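Local coordinates for cell division control protein Cdc48 (Mycobacterium smegmatis, PDB 5E7P) that probably binds and hydrolyses ATP as a two-ATPase-domain member of the AAA family, and is found here holding ADP, at residues Met702-Arg707 and Ala712-Ala717; Val434-Leu439 and Thr464-Leu469; Lys605-Leu610 and Pro637-Pro642; Glu569-Ala574 and Thr612-Ile617; Pro236-Leu241 and Arg281-Ser286. All coordinates share one frame; numbering follows the deposited sequence.

Contact 1 of 5, residues Met702-Arg707 and Ala712-Ala717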
# COMPACT_ATOMS: atom_id res chain seq x y z
N MET A 702 -10.27 3.55 26.68
CA MET A 702 -11.66 3.92 26.40
C MET A 702 -12.47 4.02 27.69
O MET A 702 -13.30 4.91 27.85
CB MET A 702 -12.30 2.92 25.43
CG MET A 702 -13.78 3.18 25.17
SD MET A 702 -14.10 4.77 24.37
CE MET A 702 -13.95 4.34 22.64
N THR A 703 -12.21 3.10 28.62
CA THR A 703 -12.86 3.12 29.92
C THR A 703 -12.54 4.42 30.66
O THR A 703 -13.40 5.00 31.33
CB THR A 703 -12.45 1.90 30.78
OG1 THR A 703 -12.93 0.70 30.17
CG2 THR A 703 -13.03 2.01 32.18
N ALA A 704 -11.30 4.88 30.52
CA ALA A 704 -10.86 6.10 31.18
C ALA A 704 -11.44 7.35 30.52
O ALA A 704 -11.82 8.30 31.21
CB ALA A 704 -9.35 6.17 31.21
N MET A 705 -11.49 7.36 29.19
CA MET A 705 -12.02 8.49 28.45
C MET A 705 -13.51 8.70 28.74
O MET A 705 -13.96 9.83 28.90
CB MET A 705 -11.80 8.31 26.94
CG MET A 705 -10.33 8.31 26.52
SD MET A 705 -9.55 9.93 26.64
CE MET A 705 -10.35 10.81 25.29
N ARG A 706 -14.25 7.60 28.81
CA ARG A 706 -15.68 7.67 29.09
C ARG A 706 -15.96 8.06 30.54
O ARG A 706 -16.91 8.79 30.83
CB ARG A 706 -16.38 6.35 28.76
CG ARG A 706 -16.37 5.96 27.29
CD ARG A 706 -17.42 4.90 27.01
NE ARG A 706 -17.26 4.29 25.69
CZ ARG A 706 -17.63 4.86 24.55
NH1 ARG A 706 -17.46 4.22 23.40
NH2 ARG A 706 -18.18 6.07 24.56
N ARG A 707 -15.12 7.56 31.45
CA ARG A 707 -15.27 7.86 32.87
C ARG A 707 -15.14 9.35 33.14
O ARG A 707 -16.05 9.98 33.68
CB ARG A 707 -14.24 7.08 33.70
CG ARG A 707 -14.26 7.44 35.17
CD ARG A 707 -13.24 6.65 35.97
NE ARG A 707 -11.92 6.65 35.34
CZ ARG A 707 -11.09 7.68 35.32
NH1 ARG A 707 -11.44 8.83 35.90
NH2 ARG A 707 -9.91 7.58 34.72
N ALA A 712 -8.27 12.08 32.18
CA ALA A 712 -8.10 10.98 31.23
C ALA A 712 -7.18 9.86 31.71
O ALA A 712 -7.35 8.71 31.30
CB ALA A 712 -7.61 11.52 29.90
N ASP A 713 -6.21 10.19 32.56
CA ASP A 713 -5.20 9.22 33.02
C ASP A 713 -5.78 7.87 33.43
O ASP A 713 -6.58 7.78 34.37
CB ASP A 713 -4.39 9.82 34.17
CG ASP A 713 -3.44 10.91 33.72
OD1 ASP A 713 -3.61 11.40 32.58
OD2 ASP A 713 -2.54 11.28 34.50
N VAL A 714 -5.36 6.82 32.73
CA VAL A 714 -5.85 5.47 32.98
C VAL A 714 -5.48 5.00 34.38
O VAL A 714 -4.31 4.94 34.74
CB VAL A 714 -5.29 4.47 31.95
CG1 VAL A 714 -5.68 3.04 32.33
CG2 VAL A 714 -5.78 4.81 30.56
N THR A 715 -6.50 4.66 35.17
CA THR A 715 -6.30 4.22 36.54
C THR A 715 -6.30 2.70 36.64
O THR A 715 -6.57 2.00 35.66
CB THR A 715 -7.41 4.77 37.46
OG1 THR A 715 -8.65 4.14 37.16
CG2 THR A 715 -7.55 6.28 37.29
N ALA A 716 -5.99 2.19 37.83
CA ALA A 716 -5.98 0.75 38.07
C ALA A 716 -7.39 0.18 37.97
O ALA A 716 -7.58 -0.96 37.55
CB ALA A 716 -5.37 0.44 39.42
N ALA A 717 -8.37 0.98 38.37
CA ALA A 717 -9.77 0.57 38.29
C ALA A 717 -10.22 0.48 36.84
O ALA A 717 -11.02 -0.39 36.49
CB ALA A 717 -10.65 1.54 39.07
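Ala704 and Met705, neighbours on the last turns of helix 690-707, use their side chains in different directions against the chain that returns as Ala712-Thr715. The CB of Ala704 points toward this chain and meets the CG2 branch of Val714 at 3.9 Å; it also lies against the backbone carbonyl of Ala712. Val714 itself has its CB turned away, and CG2 touches because it is the branch beside the backbone N, with CG1 anti to that N (chi1 174°). Met705 likewise starts away from the partner, but its CG lies anti to the carbonyl carbon and the bend at chi2 (-71°) brings SD to 4.1 Å from Ala712 CB.

Arg707 and Thr715 approach from opposite directions. The Arg707 chain leaves with CG anti to the backbone N and bends at chi3 (48°), laying NH2 at 3.7 Å from Thr715 CG2, oblique to the guanidinium plane. Asp713 O lies at the guanidinium edge, 3.4 Å from Arg707 NH2, but the stronger partner of this group is Asp718, with which NH2 forms a salt bridge. Thr715 is an N-cap: its side chain caps a backbone N just past Ala717, while Asp718 OD2 accepts from Thr715 N. Asp718 thus joins the start of its own helix to the end of the preceding one. Glu45 of helix 44-50 also touches Ala704, Met705 and Ala712. This is a short connection between two successive helices, the second N-capped by Thr715, within the helical AAA+ lid domain.

Contact 2 of 5, residues Val434-Leu439 and Thr464-Leu469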
# COMPACT_ATOMS: atom_id res chain seq x y z
N VAL A 434 8.73 16.29 -0.51
CA VAL A 434 9.53 17.38 -1.06
C VAL A 434 8.69 18.59 -1.45
O VAL A 434 9.09 19.73 -1.21
CB VAL A 434 10.38 16.89 -2.26
CG1 VAL A 434 11.04 18.06 -2.97
CG2 VAL A 434 11.42 15.88 -1.80
N ARG A 435 7.52 18.35 -2.03
CA ARG A 435 6.61 19.44 -2.38
C ARG A 435 6.19 20.22 -1.14
O ARG A 435 6.13 21.45 -1.16
CB ARG A 435 5.37 18.92 -3.12
CG ARG A 435 5.67 18.32 -4.49
CD ARG A 435 4.42 18.27 -5.37
NE ARG A 435 3.32 17.56 -4.73
CZ ARG A 435 3.16 16.25 -4.78
NH1 ARG A 435 4.03 15.49 -5.43
NH2 ARG A 435 2.12 15.68 -4.17
N GLU A 436 5.90 19.49 -0.06
CA GLU A 436 5.55 20.11 1.21
C GLU A 436 6.73 20.89 1.76
O GLU A 436 6.57 21.98 2.32
CB GLU A 436 5.10 19.05 2.21
CG GLU A 436 4.80 19.59 3.60
CD GLU A 436 3.61 20.53 3.63
OE1 GLU A 436 2.69 20.35 2.81
OE2 GLU A 436 3.59 21.45 4.49
N GLY A 437 7.93 20.33 1.59
CA GLY A 437 9.15 20.99 2.03
C GLY A 437 9.35 22.31 1.32
O GLY A 437 9.89 23.26 1.89
N ALA A 438 8.92 22.36 0.06
CA ALA A 438 9.03 23.58 -0.74
C ALA A 438 8.06 24.65 -0.24
O ALA A 438 8.32 25.84 -0.38
CB ALA A 438 8.77 23.27 -2.21
N LEU A 439 6.95 24.21 0.34
CA LEU A 439 5.97 25.13 0.90
C LEU A 439 6.46 25.73 2.20
O LEU A 439 6.26 26.92 2.47
CB LEU A 439 4.63 24.42 1.12
CG LEU A 439 3.93 23.87 -0.12
CD1 LEU A 439 2.61 23.22 0.25
CD2 LEU A 439 3.72 24.98 -1.15
N THR A 464 5.52 15.42 9.37
CA THR A 464 4.45 15.52 10.35
C THR A 464 3.07 15.63 9.70
O THR A 464 2.05 15.53 10.38
CB THR A 464 4.65 16.72 11.30
OG1 THR A 464 4.41 17.94 10.59
CG2 THR A 464 6.06 16.73 11.87
N VAL A 465 3.04 15.84 8.38
CA VAL A 465 1.76 16.04 7.68
C VAL A 465 1.55 15.14 6.46
O VAL A 465 0.43 15.04 5.95
CB VAL A 465 1.57 17.51 7.25
CG1 VAL A 465 1.38 18.41 8.46
CG2 VAL A 465 2.75 17.98 6.40
N ILE A 466 2.61 14.50 5.98
CA ILE A 466 2.50 13.66 4.79
C ILE A 466 2.30 12.19 5.13
O ILE A 466 3.17 11.55 5.71
CB ILE A 466 3.73 13.80 3.88
CG1 ILE A 466 3.88 15.25 3.40
CG2 ILE A 466 3.62 12.86 2.69
CD1 ILE A 466 2.66 15.78 2.69
N ARG A 467 1.14 11.65 4.76
CA ARG A 467 0.86 10.24 4.98
C ARG A 467 1.35 9.40 3.81
O ARG A 467 0.99 9.66 2.66
CB ARG A 467 -0.63 10.00 5.21
CG ARG A 467 -0.97 8.54 5.45
CD ARG A 467 -2.43 8.32 5.76
NE ARG A 467 -3.30 8.56 4.62
CZ ARG A 467 -4.59 8.25 4.59
NH1 ARG A 467 -5.15 7.66 5.64
NH2 ARG A 467 -5.32 8.50 3.51
N PRO A 468 2.17 8.38 4.10
CA PRO A 468 2.60 7.44 3.07
C PRO A 468 1.41 6.68 2.51
O PRO A 468 0.49 6.34 3.25
CB PRO A 468 3.53 6.48 3.83
CG PRO A 468 3.15 6.63 5.26
CD PRO A 468 2.73 8.05 5.43
N LEU A 469 1.44 6.45 1.20
CA LEU A 469 0.36 5.76 0.49
C LEU A 469 0.09 4.38 1.09
O LEU A 469 -1.04 3.89 1.08
CB LEU A 469 0.71 5.63 -0.99
CG LEU A 469 -0.38 5.90 -2.03
CD1 LEU A 469 -1.08 7.22 -1.74
CD2 LEU A 469 0.21 5.89 -3.43
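Glu436 meets Val465 and Ile466 chiefly through CB and CG of its side chain, and these two neighbours supply every contact between the segments. The van der Waals contacts fall into two groups. In the first, Val465 CG2 lies 3.8 Å from Glu436 CG and 3.9 Å from Glu436 CD, the two side chains crossing at about a right angle, so one methyl sits across the outer part of the Glu436 chain and also borders its carboxylate. In the second, Ile466 reaches the root of the same residue, with its CD1 at 4.1 Å from Glu436 CB. The torsions of Glu436 are consistent with this division: CG is anti to the backbone N (chi1 176°) and the chain then bends at chi2 (66°), leaving CB to Ile466 and the outer carbons to Val465.

The polar interactions leave the two segments. Glu436 OE2 forms salt bridges with both Arg37 NE and Arg440 NE, so the buried carboxylate has two positive partners, which would be expected to favour its ionised form. No hydrogen bond joins the segments, whose nearest CA atoms, those of Glu436 and Ile466, are 8.0 Å apart.

In the fold, Val434-Leu439 is part of helix 427-448, whose first residues, Val427 and Ala428, line an ADP pocket. The Arg37 salt bridge ties this helix to the CDC48 N-terminal domain. Val433 and Arg440 of the helix extend the surface met by Ile466 and Val465, while Val434 and Ala438 touch Val169 of helix 160-169. Thr464-Leu469 belongs to the loop that follows helix 456-462 and precedes helix 491-506.

Contact 3 of 5, residues Lys605-Leu610 and Pro637-Pro642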
# COMPACT_ATOMS: atom_id res chain seq x y z
N LYS A 605 -4.70 -30.93 -7.88
CA LYS A 605 -3.88 -30.24 -8.86
C LYS A 605 -3.15 -29.04 -8.26
O LYS A 605 -2.00 -28.78 -8.60
CB LYS A 605 -4.73 -29.81 -10.06
CG LYS A 605 -5.36 -30.96 -10.82
CD LYS A 605 -6.60 -30.49 -11.58
CE LYS A 605 -7.44 -31.67 -12.05
NZ LYS A 605 -8.85 -31.27 -12.34
N VAL A 606 -3.82 -28.32 -7.37
CA VAL A 606 -3.23 -27.16 -6.71
C VAL A 606 -2.04 -27.57 -5.84
O VAL A 606 -0.95 -27.00 -5.94
CB VAL A 606 -4.25 -26.39 -5.85
CG1 VAL A 606 -3.56 -25.33 -5.03
CG2 VAL A 606 -5.33 -25.77 -6.73
N VAL A 607 -2.26 -28.57 -4.98
CA VAL A 607 -1.22 -29.07 -4.09
C VAL A 607 -0.03 -29.64 -4.86
O VAL A 607 1.12 -29.32 -4.57
CB VAL A 607 -1.78 -30.13 -3.12
CG1 VAL A 607 -0.66 -30.78 -2.34
CG2 VAL A 607 -2.81 -29.51 -2.18
N ALA A 608 -0.32 -30.47 -5.86
CA ALA A 608 0.73 -31.05 -6.70
C ALA A 608 1.50 -29.95 -7.42
O ALA A 608 2.73 -30.03 -7.55
CB ALA A 608 0.13 -32.03 -7.70
N SER A 609 0.79 -28.93 -7.87
CA SER A 609 1.42 -27.79 -8.51
C SER A 609 2.25 -27.02 -7.49
O SER A 609 3.34 -26.53 -7.81
CB SER A 609 0.37 -26.86 -9.14
OG SER A 609 0.98 -25.77 -9.80
N LEU A 610 1.73 -26.92 -6.27
CA LEU A 610 2.43 -26.24 -5.19
C LEU A 610 3.76 -26.93 -4.87
O LEU A 610 4.80 -26.27 -4.78
CB LEU A 610 1.55 -26.16 -3.95
CG LEU A 610 2.08 -25.32 -2.79
CD1 LEU A 610 2.45 -23.93 -3.29
CD2 LEU A 610 1.05 -25.24 -1.68
N PRO A 637 1.49 -33.30 4.80
CA PRO A 637 2.86 -33.56 5.26
C PRO A 637 3.92 -33.45 4.17
O PRO A 637 5.09 -33.19 4.49
CB PRO A 637 2.78 -35.00 5.78
CG PRO A 637 1.37 -35.15 6.22
CD PRO A 637 0.55 -34.35 5.24
N ALA A 638 3.53 -33.65 2.92
CA ALA A 638 4.46 -33.53 1.80
C ALA A 638 5.02 -32.11 1.68
O ALA A 638 6.07 -31.90 1.07
CB ALA A 638 3.79 -33.95 0.51
N LEU A 639 4.31 -31.14 2.25
CA LEU A 639 4.74 -29.75 2.27
C LEU A 639 5.93 -29.54 3.21
O LEU A 639 6.68 -28.59 3.07
CB LEU A 639 3.59 -28.84 2.73
CG LEU A 639 2.60 -28.24 1.73
CD1 LEU A 639 3.19 -27.03 1.05
CD2 LEU A 639 2.14 -29.26 0.70
N LEU A 640 6.08 -30.45 4.17
CA LEU A 640 7.03 -30.25 5.26
C LEU A 640 8.32 -31.06 5.09
O LEU A 640 9.16 -31.09 5.98
CB LEU A 640 6.38 -30.59 6.60
CG LEU A 640 5.02 -29.93 6.87
CD1 LEU A 640 4.55 -30.21 8.29
CD2 LEU A 640 5.09 -28.43 6.61
N ARG A 641 8.47 -31.71 3.94
CA ARG A 641 9.65 -32.51 3.66
C ARG A 641 10.83 -31.62 3.29
O ARG A 641 10.64 -30.49 2.84
CB ARG A 641 9.35 -33.52 2.56
CG ARG A 641 8.30 -34.55 2.95
CD ARG A 641 7.91 -35.44 1.79
NE ARG A 641 6.82 -36.34 2.15
CZ ARG A 641 6.17 -37.12 1.29
NH1 ARG A 641 6.51 -37.12 0.01
NH2 ARG A 641 5.19 -37.90 1.72
N PRO A 642 12.07 -32.12 3.50
CA PRO A 642 13.28 -31.38 3.14
C PRO A 642 13.26 -30.88 1.70
O PRO A 642 12.71 -31.55 0.82
CB PRO A 642 14.38 -32.43 3.32
CG PRO A 642 13.87 -33.31 4.40
CD PRO A 642 12.38 -33.38 4.20
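Val607 is the first residue of Lys605-Leu610 to touch the loop Pro637-Pro642, and Leu639 is its partner. Its CG1, anti to the backbone N (chi1 172°), comes to 4.4 Å from Leu639 CD2, a loose contact made alongside the main one. Three residues on, Leu610 points its CB toward the loop and brings CD2 to 3.9 Å from Leu639 CD1. The two leucines cross at about a right angle, so that methyl meets methyl rather than chain lying along chain. The i, i+3 spacing on helix 602-617 puts Val607 and Leu610 on one side, each engaging a different methyl of Leu639; the backbone bond from Leu610 N to Val606 O, 2.7 Å, confirms the helix.

This is the alpha/beta core of an AAA module. The loop lies in the second region of homology that marks classical AAA ATPases, and it connects the parallel strands 623-629 and 645-650. Within this loop Pro637-Leu639 forms a 3-10 segment, closed by the bond from Leu640 N to Pro637 O at 2.9 Å. Leu639 leaves this turn with its CB directed across the line to the helix; the remaining torsions bring its two methyls over to Val607 and Leu610. Leu611 and Leu614 of the same helix also pack on Leu639, and its backbone is hydrogen-bonded to Leu645 at the start of the next strand.

Contact 4 of 5, residues Glu569-Ala574 and Thr612-Ile617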
# COMPACT_ATOMS: atom_id res chain seq x y z
N GLU A 569 1.43 -18.85 -11.43
CA GLU A 569 1.56 -17.42 -11.70
C GLU A 569 2.34 -16.73 -10.58
O GLU A 569 3.30 -16.01 -10.83
CB GLU A 569 0.19 -16.78 -11.84
CG GLU A 569 0.21 -15.27 -11.92
CD GLU A 569 -1.19 -14.67 -11.91
OE1 GLU A 569 -2.12 -15.33 -12.42
OE2 GLU A 569 -1.36 -13.56 -11.39
N LEU A 570 1.90 -16.96 -9.35
CA LEU A 570 2.51 -16.37 -8.16
C LEU A 570 4.01 -16.63 -8.09
O LEU A 570 4.80 -15.71 -7.90
CB LEU A 570 1.81 -16.92 -6.91
CG LEU A 570 2.46 -16.66 -5.54
CD1 LEU A 570 2.49 -15.18 -5.23
CD2 LEU A 570 1.71 -17.43 -4.47
N PHE A 571 4.40 -17.89 -8.25
CA PHE A 571 5.80 -18.27 -8.16
C PHE A 571 6.61 -17.76 -9.34
O PHE A 571 7.75 -17.33 -9.17
CB PHE A 571 5.95 -19.78 -8.01
CG PHE A 571 5.66 -20.27 -6.61
CD1 PHE A 571 4.36 -20.58 -6.23
CD2 PHE A 571 6.68 -20.41 -5.68
CE1 PHE A 571 4.09 -21.02 -4.94
CE2 PHE A 571 6.42 -20.84 -4.40
CZ PHE A 571 5.12 -21.15 -4.03
N ALA A 572 6.01 -17.78 -10.53
CA ALA A 572 6.67 -17.26 -11.73
C ALA A 572 6.94 -15.77 -11.59
O ALA A 572 7.97 -15.28 -12.07
CB ALA A 572 5.85 -17.54 -12.98
N ARG A 573 6.03 -15.05 -10.95
CA ARG A 573 6.23 -13.63 -10.71
C ARG A 573 7.34 -13.42 -9.69
O ARG A 573 8.11 -12.46 -9.77
CB ARG A 573 4.95 -12.95 -10.22
CG ARG A 573 5.03 -11.42 -10.24
CD ARG A 573 4.04 -10.77 -9.29
NE ARG A 573 2.69 -11.27 -9.47
CZ ARG A 573 2.04 -12.02 -8.58
NH1 ARG A 573 2.62 -12.35 -7.44
NH2 ARG A 573 0.81 -12.44 -8.84
N ALA A 574 7.43 -14.32 -8.72
CA ALA A 574 8.44 -14.24 -7.68
C ALA A 574 9.82 -14.51 -8.25
O ALA A 574 10.78 -13.80 -7.95
CB ALA A 574 8.12 -15.20 -6.54
N THR A 612 5.43 -28.82 -6.81
CA THR A 612 6.28 -28.60 -7.98
C THR A 612 6.97 -27.25 -7.92
O THR A 612 8.17 -27.14 -8.17
CB THR A 612 5.46 -28.70 -9.29
OG1 THR A 612 4.82 -29.98 -9.37
CG2 THR A 612 6.36 -28.50 -10.50
N GLU A 613 6.20 -26.21 -7.57
CA GLU A 613 6.75 -24.86 -7.48
C GLU A 613 7.74 -24.74 -6.32
O GLU A 613 8.77 -24.08 -6.45
CB GLU A 613 5.63 -23.83 -7.34
CG GLU A 613 4.71 -23.76 -8.55
CD GLU A 613 5.46 -23.47 -9.83
OE1 GLU A 613 5.53 -24.36 -10.70
OE2 GLU A 613 5.98 -22.34 -9.98
N LEU A 614 7.43 -25.37 -5.20
CA LEU A 614 8.31 -25.34 -4.04
C LEU A 614 9.65 -25.99 -4.36
O LEU A 614 10.70 -25.56 -3.86
CB LEU A 614 7.67 -26.04 -2.84
CG LEU A 614 6.50 -25.31 -2.17
CD1 LEU A 614 5.92 -26.16 -1.07
CD2 LEU A 614 6.93 -23.96 -1.64
N ASP A 615 9.62 -27.02 -5.20
CA ASP A 615 10.84 -27.73 -5.57
C ASP A 615 11.68 -26.93 -6.56
O ASP A 615 12.89 -27.13 -6.65
CB ASP A 615 10.51 -29.12 -6.13
CG ASP A 615 9.95 -30.06 -5.07
OD1 ASP A 615 10.02 -29.71 -3.87
OD2 ASP A 615 9.45 -31.14 -5.43
N GLY A 616 11.04 -26.03 -7.30
CA GLY A 616 11.76 -25.17 -8.22
C GLY A 616 12.40 -23.99 -7.51
O GLY A 616 13.33 -23.37 -8.02
N ILE A 617 11.89 -23.69 -6.32
CA ILE A 617 12.38 -22.57 -5.52
C ILE A 617 13.57 -22.99 -4.65
O ILE A 617 14.46 -22.19 -4.35
CB ILE A 617 11.25 -21.96 -4.65
CG1 ILE A 617 10.18 -21.33 -5.55
CG2 ILE A 617 11.78 -20.92 -3.68
CD1 ILE A 617 10.72 -20.26 -6.48
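The Phe571 ring carries Glu613 on one face: Glu613 CB stands 3.7 Å from the ring centroid and 16° off the ring normal, a CH-pi contact in which the aliphatic root of an acidic residue sits over that face. At the ring edge, near its plane, lies Ile617 CG1, at 3.6 Å from Phe571 CD2. Leu614 comes in obliquely, its CD2 being 4.1 Å from Phe571 CZ. The second flat group is the Glu613 carboxylate, turned 72° from the ring, so the two planes do not stack. Phe571 and Glu613 slide past each other in opposite directions, and a bend at chi2 of Glu613 directs the carboxylate back toward the base of the phenylalanine. Its OE2 has a long, weak ion pair with Arg575.

The segments belong to helices 563-576 and 602-617, whose axes here run almost parallel, 13° apart, and approach to 10.4 Å. Each helix leads into a strand of one parallel sheet, 580-585 and 623-629, and these strands are neighbours; this is the repeated beta-alpha-beta crossover of the P-loop NTPase core. Phe571 also touches Val582 on strand 580-585, which places the ring between the second helix and the sheet.

Successive turns of helix 602-617 share the work on the ring: Glu613 and Ile617 both point their CB toward it, whereas Leu614 starts away and arrives only through its terminal methyl. On helix 563-576, Arg573 NH2 makes a salt bridge with Glu569 OE2 at 3.5 Å; further salt bridges, Arg573 to Glu386 and Glu569 to Arg378, join it to the first AAA region.

Contact 5 of 5, residues Pro236-Leu241 and Arg281-Ser286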
# COMPACT_ATOMS: atom_id res chain seq x y z
N PRO A 236 15.56 -2.81 -10.10
CA PRO A 236 16.39 -3.72 -10.89
C PRO A 236 15.56 -4.54 -11.88
O PRO A 236 16.10 -5.10 -12.83
CB PRO A 236 17.01 -4.65 -9.83
CG PRO A 236 16.83 -3.94 -8.53
CD PRO A 236 15.56 -3.16 -8.67
N GLN A 237 14.25 -4.60 -11.64
CA GLN A 237 13.35 -5.34 -12.51
C GLN A 237 13.21 -4.67 -13.87
O GLN A 237 12.77 -5.30 -14.84
CB GLN A 237 11.97 -5.49 -11.85
CG GLN A 237 11.93 -6.46 -10.67
CD GLN A 237 12.35 -5.81 -9.35
OE1 GLN A 237 12.70 -4.63 -9.30
NE2 GLN A 237 12.31 -6.59 -8.28
N ALA A 238 13.59 -3.40 -13.95
CA ALA A 238 13.53 -2.66 -15.20
C ALA A 238 14.52 -3.22 -16.23
O ALA A 238 14.28 -3.15 -17.43
CB ALA A 238 13.80 -1.18 -14.96
N VAL A 239 15.62 -3.78 -15.74
CA VAL A 239 16.61 -4.41 -16.60
C VAL A 239 16.01 -5.62 -17.30
O VAL A 239 16.27 -5.86 -18.49
CB VAL A 239 17.87 -4.83 -15.79
CG1 VAL A 239 18.77 -5.73 -16.61
CG2 VAL A 239 18.62 -3.60 -15.30
N LYS A 240 15.20 -6.38 -16.58
CA LYS A 240 14.60 -7.59 -17.12
C LYS A 240 13.48 -7.24 -18.11
O LYS A 240 13.31 -7.91 -19.13
CB LYS A 240 14.07 -8.48 -15.99
CG LYS A 240 13.54 -9.82 -16.46
CD LYS A 240 13.31 -10.78 -15.30
CE LYS A 240 14.61 -11.40 -14.81
NZ LYS A 240 14.46 -12.87 -14.63
N LEU A 241 12.73 -6.19 -17.80
CA LEU A 241 11.68 -5.71 -18.68
C LEU A 241 12.27 -5.22 -20.00
O LEU A 241 11.73 -5.48 -21.08
CB LEU A 241 10.89 -4.59 -18.01
CG LEU A 241 9.78 -3.93 -18.84
CD1 LEU A 241 8.77 -4.96 -19.32
CD2 LEU A 241 9.10 -2.82 -18.04
N ARG A 281 7.38 3.74 -18.91
CA ARG A 281 7.66 4.84 -19.83
C ARG A 281 9.16 5.00 -20.07
O ARG A 281 9.59 5.25 -21.20
CB ARG A 281 7.05 6.14 -19.31
CG ARG A 281 5.57 6.05 -19.02
CD ARG A 281 4.95 7.41 -18.74
NE ARG A 281 3.54 7.29 -18.40
CZ ARG A 281 3.06 7.27 -17.16
NH1 ARG A 281 3.89 7.38 -16.13
NH2 ARG A 281 1.76 7.15 -16.95
N ALA A 282 9.94 4.84 -19.01
CA ALA A 282 11.39 4.95 -19.11
C ALA A 282 12.00 3.83 -19.95
O ALA A 282 12.87 4.08 -20.79
CB ALA A 282 12.01 4.96 -17.72
N VAL A 283 11.52 2.61 -19.74
CA VAL A 283 12.02 1.45 -20.47
C VAL A 283 11.64 1.52 -21.95
O VAL A 283 12.42 1.12 -22.82
CB VAL A 283 11.52 0.13 -19.83
CG1 VAL A 283 11.76 -1.06 -20.75
CG2 VAL A 283 12.19 -0.10 -18.49
N CYS A 284 10.46 2.06 -22.24
CA CYS A 284 9.96 2.15 -23.61
C CYS A 284 10.31 3.47 -24.27
O CYS A 284 9.72 3.82 -25.29
CB CYS A 284 8.44 1.97 -23.63
SG CYS A 284 7.85 0.40 -22.97
N ALA A 285 11.26 4.20 -23.69
CA ALA A 285 11.61 5.54 -24.17
C ALA A 285 11.96 5.62 -25.65
O ALA A 285 11.61 6.59 -26.32
CB ALA A 285 12.74 6.12 -23.33
N SER A 286 12.64 4.60 -26.17
CA SER A 286 13.05 4.59 -27.57
C SER A 286 11.98 4.00 -28.48
O SER A 286 12.14 3.98 -29.70
CB SER A 286 14.37 3.84 -27.74
OG SER A 286 14.21 2.46 -27.45
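Ala238 and Val283 mark the closest backbone approach, with their CA atoms 6.9 Å apart. Ala238 sits in the first turn of helix 237-249, where the backbone bond from Leu241 N to Gln237 O measures 3.1 Å. Val283 ends helix 276-283, and Cys284 after it is the first residue to leave helical backbone angles. The start of one helix therefore meets the end of the other.

From these backbones Ala238, Leu241 and Val283 all direct their CB atoms at the opposite segment. Val283 acts as a two-pronged group. Its CG1, anti to the backbone N (chi1 167°), reaches Leu241 CG at 4.0 Å. Its CG2, beside the backbone N, goes to Ala238, at 4.0 Å from Ala238 CB and 3.8 Å from Ala238 O. Leu241 and Val283 meet at an oblique angle, and Leu241 CD2 lies 4.1 Å from Val283 CG2, so the valine fork fits between the alanine and the leucine one turn further along. Phe228 touches both Ala238 and Val283, Met279 of helix 276-283 touches Ala238 and Leu241, and Leu245 touches Val283.

Helix 276-283 begins with the P-loop residues Lys276, Ala277 and Thr278 that bind ADP, and the side chain of Leu241 is about 9 Å from that of Lys276. Between the segments there is neither a hydrogen bond nor a charge pair. Three buried aliphatic side chains thus hold the two helices by shape and burial, with no directional bond fixing the far end of the nucleotide-binding helix to helix 237-249 at this point.

How the contacts relate
Contacts 3 and 4 form one continuous packing region. Both use helix 602-617, their centres are 12 Å apart, and they join directly where Leu639 CD1 meets Leu614 CD1 at 3.6 Å and Leu610 CD1 meets Phe571 CE1 at 3.7 Å. Contact 5 is a comparable buried contact at the far end of the helix that follows the first P-loop, about 7 Å from contact 4 at the nearest atoms. Contact 2 is also buried; there, as at Glu613 in contact 4, a charged residue lends its carbons, but its buried carboxylate has salt-bridge partners outside the segments. Contact 1, only partly buried, is farthest out and combines apolar packing with an arginine and helix capping.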